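Local atomic coordinates of putative hydrolase (Bacteroides ovatus, PDB entry 4HBS), a protein that is of unknown function but is a putative hydrolase folded as a five-bladed beta-propeller, possibly acting on carbohydrates as do relatives in the beta-fructosidase clan. Residues Tyr357-His362 with Leu371-Asn376; Thr375-Ser380 with Arg396-Arg401. All blocks are in the same frame, centred on the assembly; numbering follows the deposited sequence.

Contact 1 (Tyr357-His362 with Leu371-Asn376); sequences YMVNIH and LVISTN
Y357 carries CG between its backbone N and carbonyl carbon (chi1 58°), while N376 has CG anti to its carbonyl carbon (chi1 -71°), and the phenol ring comes to lie against the asparagine. N376 CB sits over one ring face, offset toward the rim and 3.7 Å from the centroid of the Y357 ring, a CH-pi contact; ring and amide planes stand 84° apart. The far ends are anchored just at and before the start of strand 60-65, Y357 OH by D59 OD1 and N376 OD1 by the backbone N of G60. An alanine in place of Y357 would probably leave N376 CB without its aromatic cover and D59 without the phenol bond. Further along, H362 NE2 meets S374 OG edge-on at 2.8 Å in a nearly straight bond, with ND1 held by T63. A water bridges S374 OG (2.9 Å) and M358 O. On the other face, V359 CG1 packs on I373 CG2, and I361 CD1 on L371 CD2 at 3.7 Å. Backbone pairs tie Y357 to N376 and N360 to S374, the latter through N360 N to S374 O at 2.9 Å; between them the register slips by one residue. This is an antiparallel beta hairpin with a beta bulge in strand 356-361, the edge strand of a propeller blade.

Contact 2 (Thr375-Ser380 with Arg396-Arg401); sequences TNTDCS and RPYFYR
T375 O is approached by two groups: P397 CA, 3.2 Å away in a CA-H...O contact, and the N376 side-chain amide from above the carbonyl plane. P397 CB also lies 3.4 Å from T375 O, and the proline, which has no N-H to offer, meets this carbonyl through carbon alone. The direct hydrogen bond between the segments runs from T375 N to Y398 O at 3.0 Å, in the carbonyl plane and close to straight (161° at the hydrogen). T375 OG1 stands between its backbone N and carbonyl carbon (chi1 64°), 3.7 Å from Y398 CB. The methyl takes the other branch, T375 CG2 reaching Y400 CE1 at 3.9 Å. A water closes the gap between the two hydroxyls, 3.0 Å from T375 OG1 and 2.8 Å from Y400 OH. In this way two neighbouring inner strands of an antiparallel propeller blade, 371-377 and 399-403, are joined, and beyond T377 the two segments part. T377 OG1, itself bonded to F394 O, lies at the edge of the Y398 ring, near its plane and 4.1 Å from Y398 CD2, the two side chains crossing at about a right angle. R396 NH1 lies over one face of that ring, offset toward the rim. D393 serves both residues: its backbone O holds Y398 OH, which fixes the far end of the ring, and its OD1 forms a salt bridge with R396 NE, while R396 NH2 bonds to N46 O. W55, on strand 55-57, packs against both R396 and P397.

Strands 24-26 and 38-42, near the N terminus, form one side of the blade that the end of the chain completes. Much later, strand 356-361 leads through the eight residues 363-370 back along 371-376, and contact 1 closes this hairpin. The chain then runs through 381-395, without helix or strand, before contact 2 brings 396-401 beside 375-380. The two contacts neither nest nor cross: they follow one another, overlapping at T375 and N376. Strand 371-377 is thus flanked by 356-361 and 399-403. Backbone bonds of F399 with D42 and R401 with Y40 pass the sheet on to strand 38-42, joining both ends of the chain in one blade and closing the propeller.

Contact 1 (Tyr357-His362 with Leu371-Asn376)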
loop_
_atom_site.group_PDB
_atom_site.type_symbol
_atom_site.label_atom_id
_atom_site.label_comp_id
_atom_site.label_asym_id
_atom_site.label_seq_id
_atom_site.Cartn_x
_atom_site.Cartn_y
_atom_site.Cartn_z
ATOM N N TYR A 357 4.179 6.958 -6.628
ATOM C CA TYR A 357 4.451 6.739 -5.216
ATOM C C TYR A 357 3.741 5.492 -4.744
ATOM O O TYR A 357 3.133 4.797 -5.562
ATOM C CB TYR A 357 4.041 7.978 -4.402
ATOM C CG TYR A 357 2.589 8.375 -4.555
ATOM C CD1 TYR A 357 2.156 9.109 -5.659
ATOM C CD2 TYR A 357 1.659 8.077 -3.568
ATOM C CE1 TYR A 357 0.821 9.465 -5.811
ATOM C CE2 TYR A 357 0.329 8.456 -3.690
ATOM C CZ TYR A 357 -0.086 9.167 -4.808
ATOM O OH TYR A 357 -1.390 9.584 -4.927
HETATM N N MSE A 358 3.905 5.147 -3.462
HETATM C CA MSE A 358 3.281 3.978 -2.880
HETATM C C MSE A 358 3.555 2.720 -3.710
HETATM O O MSE A 358 2.626 2.030 -4.155
HETATM C CB MSE A 358 1.781 4.215 -2.749
HETATM C CG MSE A 358 1.168 3.434 -1.631
HETATM SE SE MSE A 358 1.488 4.245 0.079
HETATM C CE MSE A 358 0.214 5.760 -0.136
ATOM N N VAL A 359 4.832 2.441 -3.945
ATOM C CA VAL A 359 5.211 1.245 -4.687
ATOM C C VAL A 359 5.079 0.121 -3.682
ATOM O O VAL A 359 5.902 0.017 -2.769
ATOM C CB VAL A 359 6.600 1.362 -5.326
ATOM C CG1 VAL A 359 6.929 0.110 -6.117
ATOM C CG2 VAL A 359 6.656 2.584 -6.236
ATOM N N ASN A 360 3.956 -0.628 -3.780
ATOM C CA ASN A 360 3.565 -1.685 -2.855
ATOM C C ASN A 360 3.762 -3.049 -3.410
ATOM O O ASN A 360 3.671 -3.245 -4.608
ATOM C CB ASN A 360 2.101 -1.511 -2.450
ATOM C CG ASN A 360 1.898 -0.383 -1.466
ATOM O OD1 ASN A 360 2.853 0.199 -0.929
ATOM N ND2 ASN A 360 0.648 -0.062 -1.192
ATOM N N ILE A 361 3.968 -4.008 -2.500
ATOM C CA ILE A 361 4.254 -5.416 -2.771
ATOM C C ILE A 361 3.014 -6.220 -2.359
ATOM O O ILE A 361 2.381 -5.871 -1.361
ATOM C CB ILE A 361 5.568 -5.750 -1.983
ATOM C CG1 ILE A 361 6.784 -5.615 -2.898
ATOM C CG2 ILE A 361 5.557 -7.066 -1.215
ATOM C CD1 ILE A 361 6.977 -6.770 -3.837
ATOM N N HIS A 362 2.617 -7.245 -3.160
ATOM C CA HIS A 362 1.382 -8.031 -2.922
ATOM C C HIS A 362 1.636 -9.547 -2.984
ATOM O O HIS A 362 1.266 -10.210 -3.955
ATOM C CB HIS A 362 0.288 -7.631 -3.937
ATOM C CG HIS A 362 0.006 -6.167 -3.951
ATOM N ND1 HIS A 362 -0.588 -5.545 -2.876
ATOM C CD2 HIS A 362 0.317 -5.234 -4.877
ATOM C CE1 HIS A 362 -0.673 -4.267 -3.191
ATOM N NE2 HIS A 362 -0.129 -4.026 -4.386
ATOM N N LEU A 371 7.279 -11.225 -7.899
ATOM C CA LEU A 371 6.855 -10.085 -7.082
ATOM C C LEU A 371 5.678 -9.461 -7.753
ATOM O O LEU A 371 5.727 -9.322 -8.963
ATOM C CB LEU A 371 7.959 -9.038 -6.920
ATOM C CG LEU A 371 9.218 -9.509 -6.245
ATOM C CD1 LEU A 371 10.358 -8.571 -6.541
ATOM C CD2 LEU A 371 9.037 -9.651 -4.761
ATOM N N VAL A 372 4.613 -9.110 -7.008
ATOM C CA VAL A 372 3.458 -8.416 -7.586
ATOM C C VAL A 372 3.485 -7.026 -6.978
ATOM O O VAL A 372 3.302 -6.883 -5.774
ATOM C CB VAL A 372 2.125 -9.146 -7.379
ATOM C CG1 VAL A 372 1.015 -8.473 -8.194
ATOM C CG2 VAL A 372 2.258 -10.609 -7.758
ATOM N N ILE A 373 3.815 -6.020 -7.796
ATOM C CA ILE A 373 3.993 -4.635 -7.375
ATOM C C ILE A 373 2.883 -3.761 -7.957
ATOM O O ILE A 373 2.394 -4.036 -9.051
ATOM C CB ILE A 373 5.408 -4.159 -7.838
ATOM C CG1 ILE A 373 6.514 -4.925 -7.074
ATOM C CG2 ILE A 373 5.596 -2.654 -7.667
ATOM C CD1 ILE A 373 7.801 -4.985 -7.763
ATOM N N SER A 374 2.495 -2.710 -7.235
ATOM C CA SER A 374 1.476 -1.771 -7.690
ATOM C C SER A 374 1.903 -0.371 -7.329
ATOM O O SER A 374 2.450 -0.168 -6.249
ATOM C CB SER A 374 0.114 -2.091 -7.074
ATOM O OG SER A 374 -0.042 -1.585 -5.758
ATOM N N THR A 375 1.659 0.595 -8.219
ATOM C CA THR A 375 1.992 1.992 -7.985
ATOM C C THR A 375 0.751 2.794 -7.681
ATOM O O THR A 375 -0.354 2.271 -7.673
ATOM C CB THR A 375 2.639 2.581 -9.236
ATOM O OG1 THR A 375 1.692 2.582 -10.312
ATOM C CG2 THR A 375 3.896 1.875 -9.626
ATOM N N ASN A 376 0.959 4.058 -7.371
ATOM C CA ASN A 376 -0.041 5.106 -7.261
ATOM C C ASN A 376 0.528 6.223 -8.096
ATOM O O ASN A 376 1.745 6.398 -8.061
ATOM C CB ASN A 376 -0.266 5.565 -5.811
ATOM C CG ASN A 376 -0.961 4.633 -4.847
ATOM O OD1 ASN A 376 -1.077 4.975 -3.665
ATOM N ND2 ASN A 376 -1.472 3.468 -5.271
HETATM O O HOH W 1 0.107 0.869 -4.224
#

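Contact 2 (Thr375-Ser380 with Arg396-Arg401)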
loop_
_atom_site.group_PDB
_atom_site.type_symbol
_atom_site.label_atom_id
_atom_site.label_comp_id
_atom_site.label_asym_id
_atom_site.label_seq_id
_atom_site.Cartn_x
_atom_site.Cartn_y
_atom_site.Cartn_z
ATOM N N THR A 375 1.659 0.595 -8.219
ATOM C CA THR A 375 1.992 1.992 -7.985
ATOM C C THR A 375 0.751 2.794 -7.681
ATOM O O THR A 375 -0.354 2.271 -7.673
ATOM C CB THR A 375 2.639 2.581 -9.236
ATOM O OG1 THR A 375 1.692 2.582 -10.312
ATOM C CG2 THR A 375 3.896 1.875 -9.626
ATOM N N ASN A 376 0.959 4.058 -7.371
ATOM C CA ASN A 376 -0.041 5.106 -7.261
ATOM C C ASN A 376 0.528 6.223 -8.096
ATOM O O ASN A 376 1.745 6.398 -8.061
ATOM C CB ASN A 376 -0.266 5.565 -5.811
ATOM C CG ASN A 376 -0.961 4.633 -4.847
ATOM O OD1 ASN A 376 -1.077 4.975 -3.665
ATOM N ND2 ASN A 376 -1.472 3.468 -5.271
ATOM N N THR A 377 -0.300 6.950 -8.874
ATOM C CA THR A 377 0.182 8.064 -9.691
ATOM C C THR A 377 -0.712 9.251 -9.477
ATOM O O THR A 377 -1.812 9.115 -8.961
ATOM C CB THR A 377 0.353 7.673 -11.156
ATOM O OG1 THR A 377 -0.721 6.825 -11.549
ATOM C CG2 THR A 377 1.678 6.970 -11.393
ATOM N N ASP A 378 -0.200 10.419 -9.856
ATOM C CA ASP A 378 -0.728 11.770 -9.618
ATOM C C ASP A 378 -0.623 12.636 -10.850
ATOM O O ASP A 378 0.392 12.536 -11.541
ATOM C CB ASP A 378 0.269 12.418 -8.601
ATOM C CG ASP A 378 -0.202 12.944 -7.298
ATOM O OD1 ASP A 378 -1.232 12.462 -6.803
ATOM O OD2 ASP A 378 0.544 13.726 -6.686
ATOM N N CYS A 379 -1.527 13.615 -11.037
ATOM C CA CYS A 379 -1.334 14.664 -12.058
ATOM C C CYS A 379 -1.163 15.985 -11.279
ATOM O O CYS A 379 -1.640 16.082 -10.141
ATOM C CB CYS A 379 -2.463 14.713 -13.079
ATOM S SG CYS A 379 -4.106 14.867 -12.368
ATOM N N SER A 380 -0.387 16.942 -11.819
ATOM C CA SER A 380 -0.077 18.203 -11.107
ATOM C C SER A 380 -1.321 18.939 -10.635
ATOM O O SER A 380 -1.406 19.327 -9.468
ATOM C CB SER A 380 0.745 19.137 -11.988
ATOM O OG SER A 380 1.877 18.482 -12.540
ATOM N N ARG A 396 -5.069 6.053 -10.233
ATOM C CA ARG A 396 -5.439 4.659 -10.009
ATOM C C ARG A 396 -4.187 3.811 -10.041
ATOM O O ARG A 396 -3.161 4.248 -10.607
ATOM C CB ARG A 396 -6.502 4.148 -11.011
ATOM C CG ARG A 396 -6.383 4.659 -12.414
ATOM C CD ARG A 396 -5.350 3.906 -13.207
ATOM N NE ARG A 396 -5.994 3.036 -14.184
ATOM C CZ ARG A 396 -6.100 1.707 -14.117
ATOM N NH1 ARG A 396 -5.560 1.034 -13.109
ATOM N NH2 ARG A 396 -6.723 1.042 -15.074
ATOM N N PRO A 397 -4.217 2.605 -9.416
ATOM C CA PRO A 397 -3.015 1.783 -9.411
ATOM C C PRO A 397 -2.742 1.127 -10.742
ATOM O O PRO A 397 -3.650 0.868 -11.515
ATOM C CB PRO A 397 -3.296 0.742 -8.328
ATOM C CG PRO A 397 -4.754 0.646 -8.257
ATOM C CD PRO A 397 -5.325 1.944 -8.694
ATOM N N TYR A 398 -1.478 0.892 -11.006
ATOM C CA TYR A 398 -1.009 0.175 -12.183
ATOM C C TYR A 398 -0.192 -0.974 -11.627
ATOM O O TYR A 398 0.553 -0.760 -10.672
ATOM C CB TYR A 398 -0.224 1.104 -13.106
ATOM C CG TYR A 398 -1.137 2.010 -13.896
ATOM C CD1 TYR A 398 -1.925 1.510 -14.931
ATOM C CD2 TYR A 398 -1.247 3.365 -13.591
ATOM C CE1 TYR A 398 -2.756 2.342 -15.681
ATOM C CE2 TYR A 398 -2.086 4.207 -14.329
ATOM C CZ TYR A 398 -2.818 3.692 -15.389
ATOM O OH TYR A 398 -3.656 4.492 -16.121
ATOM N N PHE A 399 -0.410 -2.197 -12.132
ATOM C CA PHE A 399 0.217 -3.397 -11.599
ATOM C C PHE A 399 1.359 -3.938 -12.480
ATOM O O PHE A 399 1.324 -3.833 -13.711
ATOM C CB PHE A 399 -0.855 -4.467 -11.405
ATOM C CG PHE A 399 -1.894 -4.040 -10.400
ATOM C CD1 PHE A 399 -2.953 -3.216 -10.776
ATOM C CD2 PHE A 399 -1.773 -4.384 -9.061
ATOM C CE1 PHE A 399 -3.914 -2.823 -9.854
ATOM C CE2 PHE A 399 -2.726 -3.964 -8.131
ATOM C CZ PHE A 399 -3.794 -3.195 -8.540
ATOM N N TYR A 400 2.381 -4.514 -11.814
ATOM C CA TYR A 400 3.553 -5.123 -12.453
ATOM C C TYR A 400 3.886 -6.449 -11.794
ATOM O O TYR A 400 3.605 -6.622 -10.622
ATOM C CB TYR A 400 4.793 -4.197 -12.351
ATOM C CG TYR A 400 4.556 -2.819 -12.912
ATOM C CD1 TYR A 400 3.912 -1.842 -12.160
ATOM C CD2 TYR A 400 4.933 -2.500 -14.211
ATOM C CE1 TYR A 400 3.647 -0.585 -12.686
ATOM C CE2 TYR A 400 4.648 -1.251 -14.759
ATOM C CZ TYR A 400 4.011 -0.294 -13.990
ATOM O OH TYR A 400 3.708 0.925 -14.543
ATOM N N ARG A 401 4.507 -7.364 -12.529
ATOM C CA ARG A 401 4.997 -8.641 -11.995
ATOM C C ARG A 401 6.467 -8.759 -12.380
ATOM O O ARG A 401 6.814 -8.460 -13.530
ATOM C CB ARG A 401 4.198 -9.831 -12.520
ATOM C CG ARG A 401 2.707 -9.719 -12.258
ATOM C CD ARG A 401 2.077 -11.006 -11.774
ATOM N NE ARG A 401 0.670 -10.781 -11.421
ATOM C CZ ARG A 401 -0.066 -11.548 -10.615
ATOM N NH1 ARG A 401 0.456 -12.637 -10.054
ATOM N NH2 ARG A 401 -1.332 -11.233 -10.365
HETATM O O HOH W 2 3.130 3.085 -12.888
#